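Local coordinates for type IV secretion system protein VirB11 (Brucella suis, PDB 2GZA) that hydrolyses ATP as the hexameric VirB11 ATPase of a type IV secretion system, which could be required for establishing the replication niche in the host, at residues 44-50 with 220-224. Sequence-based numbering, arbitrary orientation.
Sequences NRPGEVF and PNHVH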
ATOM      1  N   ASN C  44     -32.396  20.712 -28.177  1.00 37.28           N
ATOM      2  CA  ASN C  44     -32.007  21.329 -26.895  1.00 37.30           C
ATOM      3  C   ASN C  44     -33.210  21.801 -26.102  1.00 37.44           C
ATOM      4  O   ASN C  44     -33.180  21.825 -24.874  1.00 37.79           O
ATOM      5  CB  ASN C  44     -31.075  22.523 -27.115  1.00 36.89           C
ATOM      6  CG  ASN C  44     -29.848  22.164 -27.913  1.00 36.25           C
ATOM      7  OD1 ASN C  44     -29.410  21.016 -27.907  1.00 35.94           O
ATOM      8  ND2 ASN C  44     -29.284  23.145 -28.612  1.00 34.46           N
ATOM      9  N   ARG C  45     -34.257  22.190 -26.819  1.00 37.42           N
ATOM     10  CA  ARG C  45     -35.458  22.746 -26.219  1.00 37.45           C
ATOM     11  C   ARG C  45     -36.608  22.633 -27.203  1.00 37.49           C
ATOM     12  O   ARG C  45     -36.375  22.475 -28.399  1.00 37.56           O
ATOM     13  CB  ARG C  45     -35.231  24.207 -25.788  1.00 37.24           C
ATOM     14  CG  ARG C  45     -34.845  25.185 -26.895  1.00 36.83           C
ATOM     15  CD  ARG C  45     -33.524  25.876 -26.582  1.00 37.46           C
ATOM     16  NE  ARG C  45     -33.342  26.054 -25.140  1.00 38.83           N
ATOM     17  CZ  ARG C  45     -32.176  26.046 -24.502  1.00 39.05           C
ATOM     18  NH1 ARG C  45     -31.039  25.866 -25.153  1.00 39.38           N
ATOM     19  NH2 ARG C  45     -32.153  26.213 -23.190  1.00 39.84           N
ATOM     20  N   PRO C  46     -37.851  22.741 -26.704  1.00 37.71           N
ATOM     21  CA  PRO C  46     -39.034  22.690 -27.554  1.00 37.74           C
ATOM     22  C   PRO C  46     -38.926  23.670 -28.710  1.00 37.85           C
ATOM     23  O   PRO C  46     -38.529  24.814 -28.502  1.00 37.50           O
ATOM     24  CB  PRO C  46     -40.153  23.166 -26.611  1.00 37.56           C
ATOM     25  CG  PRO C  46     -39.456  23.786 -25.434  1.00 37.65           C
ATOM     26  CD  PRO C  46     -38.216  22.981 -25.296  1.00 37.74           C
ATOM     27  N   GLY C  47     -39.266  23.214 -29.914  1.00 38.15           N
ATOM     28  CA  GLY C  47     -39.393  24.100 -31.061  1.00 38.42           C
ATOM     29  C   GLY C  47     -38.199  24.193 -31.992  1.00 38.68           C
ATOM     30  O   GLY C  47     -38.292  24.822 -33.041  1.00 38.79           O
ATOM     31  N   GLU C  48     -37.077  23.579 -31.630  1.00 38.95           N
ATOM     32  CA  GLU C  48     -35.899  23.671 -32.485  1.00 39.21           C
ATOM     33  C   GLU C  48     -35.090  22.391 -32.583  1.00 39.17           C
ATOM     34  O   GLU C  48     -35.191  21.507 -31.733  1.00 39.25           O
ATOM     35  CB  GLU C  48     -35.006  24.865 -32.098  1.00 39.27           C
ATOM     36  CG  GLU C  48     -34.951  25.215 -30.620  1.00 39.49           C
ATOM     37  CD  GLU C  48     -33.636  25.868 -30.234  1.00 40.56           C
ATOM     38  OE1 GLU C  48     -33.574  27.112 -30.169  1.00 40.60           O
ATOM     39  OE2 GLU C  48     -32.655  25.135 -30.002  1.00 40.70           O
ATOM     40  N   VAL C  49     -34.321  22.290 -33.662  1.00 39.12           N
ATOM     41  CA  VAL C  49     -33.332  21.236 -33.812  1.00 38.93           C
ATOM     42  C   VAL C  49     -32.006  21.838 -34.262  1.00 38.72           C
ATOM     43  O   VAL C  49     -31.978  22.847 -34.968  1.00 38.72           O
ATOM     44  CB  VAL C  49     -33.785  20.085 -34.772  1.00 38.93           C
ATOM     45  CG1 VAL C  49     -35.282  19.883 -34.727  1.00 38.34           C
ATOM     46  CG2 VAL C  49     -33.327  20.323 -36.195  1.00 39.15           C
ATOM     47  N   PHE C  50     -30.916  21.232 -33.817  1.00 38.43           N
ATOM     48  CA  PHE C  50     -29.596  21.557 -34.321  1.00 38.40           C
ATOM     49  C   PHE C  50     -28.986  20.305 -34.928  1.00 38.79           C
ATOM     50  O   PHE C  50     -28.974  19.249 -34.293  1.00 38.81           O
ATOM     51  CB  PHE C  50     -28.703  22.119 -33.211  1.00 37.88           C
ATOM     52  CG  PHE C  50     -28.875  23.586 -32.978  1.00 36.73           C
ATOM     53  CD1 PHE C  50     -29.833  24.059 -32.088  1.00 35.44           C
ATOM     54  CD2 PHE C  50     -28.085  24.501 -33.649  1.00 35.82           C
ATOM     55  CE1 PHE C  50     -29.989  25.418 -31.872  1.00 34.29           C
ATOM     56  CE2 PHE C  50     -28.241  25.866 -33.436  1.00 34.66           C
ATOM     57  CZ  PHE C  50     -29.193  26.321 -32.542  1.00 34.20           C
ATOM     58  N   PRO C 220     -26.904  30.103 -29.258  1.00 36.59           N
ATOM     59  CA  PRO C 220     -28.207  29.437 -29.427  1.00 36.33           C
ATOM     60  C   PRO C 220     -28.161  27.921 -29.220  1.00 35.90           C
ATOM     61  O   PRO C 220     -29.103  27.343 -28.693  1.00 35.81           O
ATOM     62  CB  PRO C 220     -28.592  29.761 -30.881  1.00 36.38           C
ATOM     63  CG  PRO C 220     -27.321  30.200 -31.542  1.00 36.59           C
ATOM     64  CD  PRO C 220     -26.519  30.859 -30.460  1.00 36.53           C
ATOM     65  N   ASN C 221     -27.067  27.297 -29.633  1.00 35.51           N
ATOM     66  CA  ASN C 221     -26.906  25.856 -29.509  1.00 35.21           C
ATOM     67  C   ASN C 221     -26.260  25.499 -28.169  1.00 35.13           C
ATOM     68  O   ASN C 221     -25.043  25.336 -28.082  1.00 35.03           O
ATOM     69  CB  ASN C 221     -26.086  25.320 -30.695  1.00 35.08           C
ATOM     70  CG  ASN C 221     -26.061  23.795 -30.780  1.00 34.73           C
ATOM     71  OD1 ASN C 221     -26.577  23.094 -29.913  1.00 35.17           O
ATOM     72  ND2 ASN C 221     -25.443  23.280 -31.834  1.00 33.94           N
ATOM     73  N   HIS C 222     -27.076  25.391 -27.125  1.00 35.06           N
ATOM     74  CA  HIS C 222     -26.568  25.037 -25.802  1.00 35.36           C
ATOM     75  C   HIS C 222     -27.546  24.197 -24.996  1.00 35.21           C
ATOM     76  O   HIS C 222     -28.743  24.156 -25.301  1.00 35.12           O
ATOM     77  CB  HIS C 222     -26.126  26.282 -25.008  1.00 35.40           C
ATOM     78  CG  HIS C 222     -27.256  27.128 -24.511  1.00 36.31           C
ATOM     79  ND1 HIS C 222     -27.749  28.199 -25.217  1.00 37.29           N
ATOM     80  CD2 HIS C 222     -27.993  27.057 -23.377  1.00 36.87           C
ATOM     81  CE1 HIS C 222     -28.738  28.755 -24.542  1.00 37.30           C
ATOM     82  NE2 HIS C 222     -28.907  28.077 -23.423  1.00 37.33           N
ATOM     83  N   VAL C 223     -27.018  23.527 -23.975  1.00 34.98           N
ATOM     84  CA  VAL C 223     -27.826  22.770 -23.021  1.00 34.87           C
ATOM     85  C   VAL C 223     -27.322  23.074 -21.613  1.00 34.96           C
ATOM     86  O   VAL C 223     -26.122  22.951 -21.350  1.00 35.01           O
ATOM     87  CB  VAL C 223     -27.770  21.234 -23.301  1.00 34.71           C
ATOM     88  CG1 VAL C 223     -28.516  20.461 -22.231  1.00 34.35           C
ATOM     89  CG2 VAL C 223     -28.350  20.909 -24.676  1.00 33.99           C
ATOM     90  N   HIS C 224     -28.222  23.492 -20.726  1.00 34.93           N
ATOM     91  CA  HIS C 224     -27.877  23.671 -19.315  1.00 34.96           C
ATOM     92  C   HIS C 224     -28.221  22.410 -18.546  1.00 35.04           C
ATOM     93  O   HIS C 224     -29.388  22.024 -18.479  1.00 35.12           O
ATOM     94  CB  HIS C 224     -28.619  24.854 -18.690  1.00 34.95           C
ATOM     95  CG  HIS C 224     -28.343  26.167 -19.347  1.00 34.98           C
ATOM     96  ND1 HIS C 224     -27.089  26.730 -19.389  1.00 34.55           N
ATOM     97  CD2 HIS C 224     -29.172  27.043 -19.961  1.00 34.32           C
ATOM     98  CE1 HIS C 224     -27.154  27.889 -20.016  1.00 34.46           C
ATOM     99  NE2 HIS C 224     -28.407  28.103 -20.368  1.00 34.20           N
TER
HETATM  100  O   HOH W   1     -30.718  25.617 -28.253  1.00 22.39           O
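The Phe50 ring and the Asn221 side chain lie stacked, ring and amide planes 17° apart, with Asn221 CB over one ring face 3.6 Å from the centroid in a CH-pi contact and the amide continuing across Phe50 CG and CD2. Glu48 OE2 sits at the edge of the same ring, in its plane, and Phe50 CZ meets Pro220 CB at 3.9 Å. One face of the His222 ring receives Arg45 NH1, offset toward the rim and 3.5 Å from His222 NE2; the arginine reaches it through bends at chi2 and chi3. A water lies at the edge of the Arg45 guanidinium, in its plane, and the guanidinium also pairs with Glu111 in a salt bridge. Asn44 ND2 donates to Asn221 OD1 (3.0 Å, N-H...O 161°), nearly in its own amide plane but tilted 34° from the acceptor's carbonyl plane. The trans chi1 of Asn221 carries its amide over the Phe50 ring. The contact joins the antiparallel sheet, where a type II turn from Arg45 to Glu48 links strands 40-43 and 48-52, to strand 222-226 of a parallel sheet in the P-loop ATPase part of the chain. The water accepts from Asn44 ND2 and, at 3.1 Å, from Arg45 NH1, and donates to Glu48 OE2 at 2.7 Å. Val223 CG2 packs against Asn44 OD1 at 3.4 Å; Arg204 serves both asparagines, hydrogen-bonding this oxygen through NH2 and Asn221 OD1 through NE.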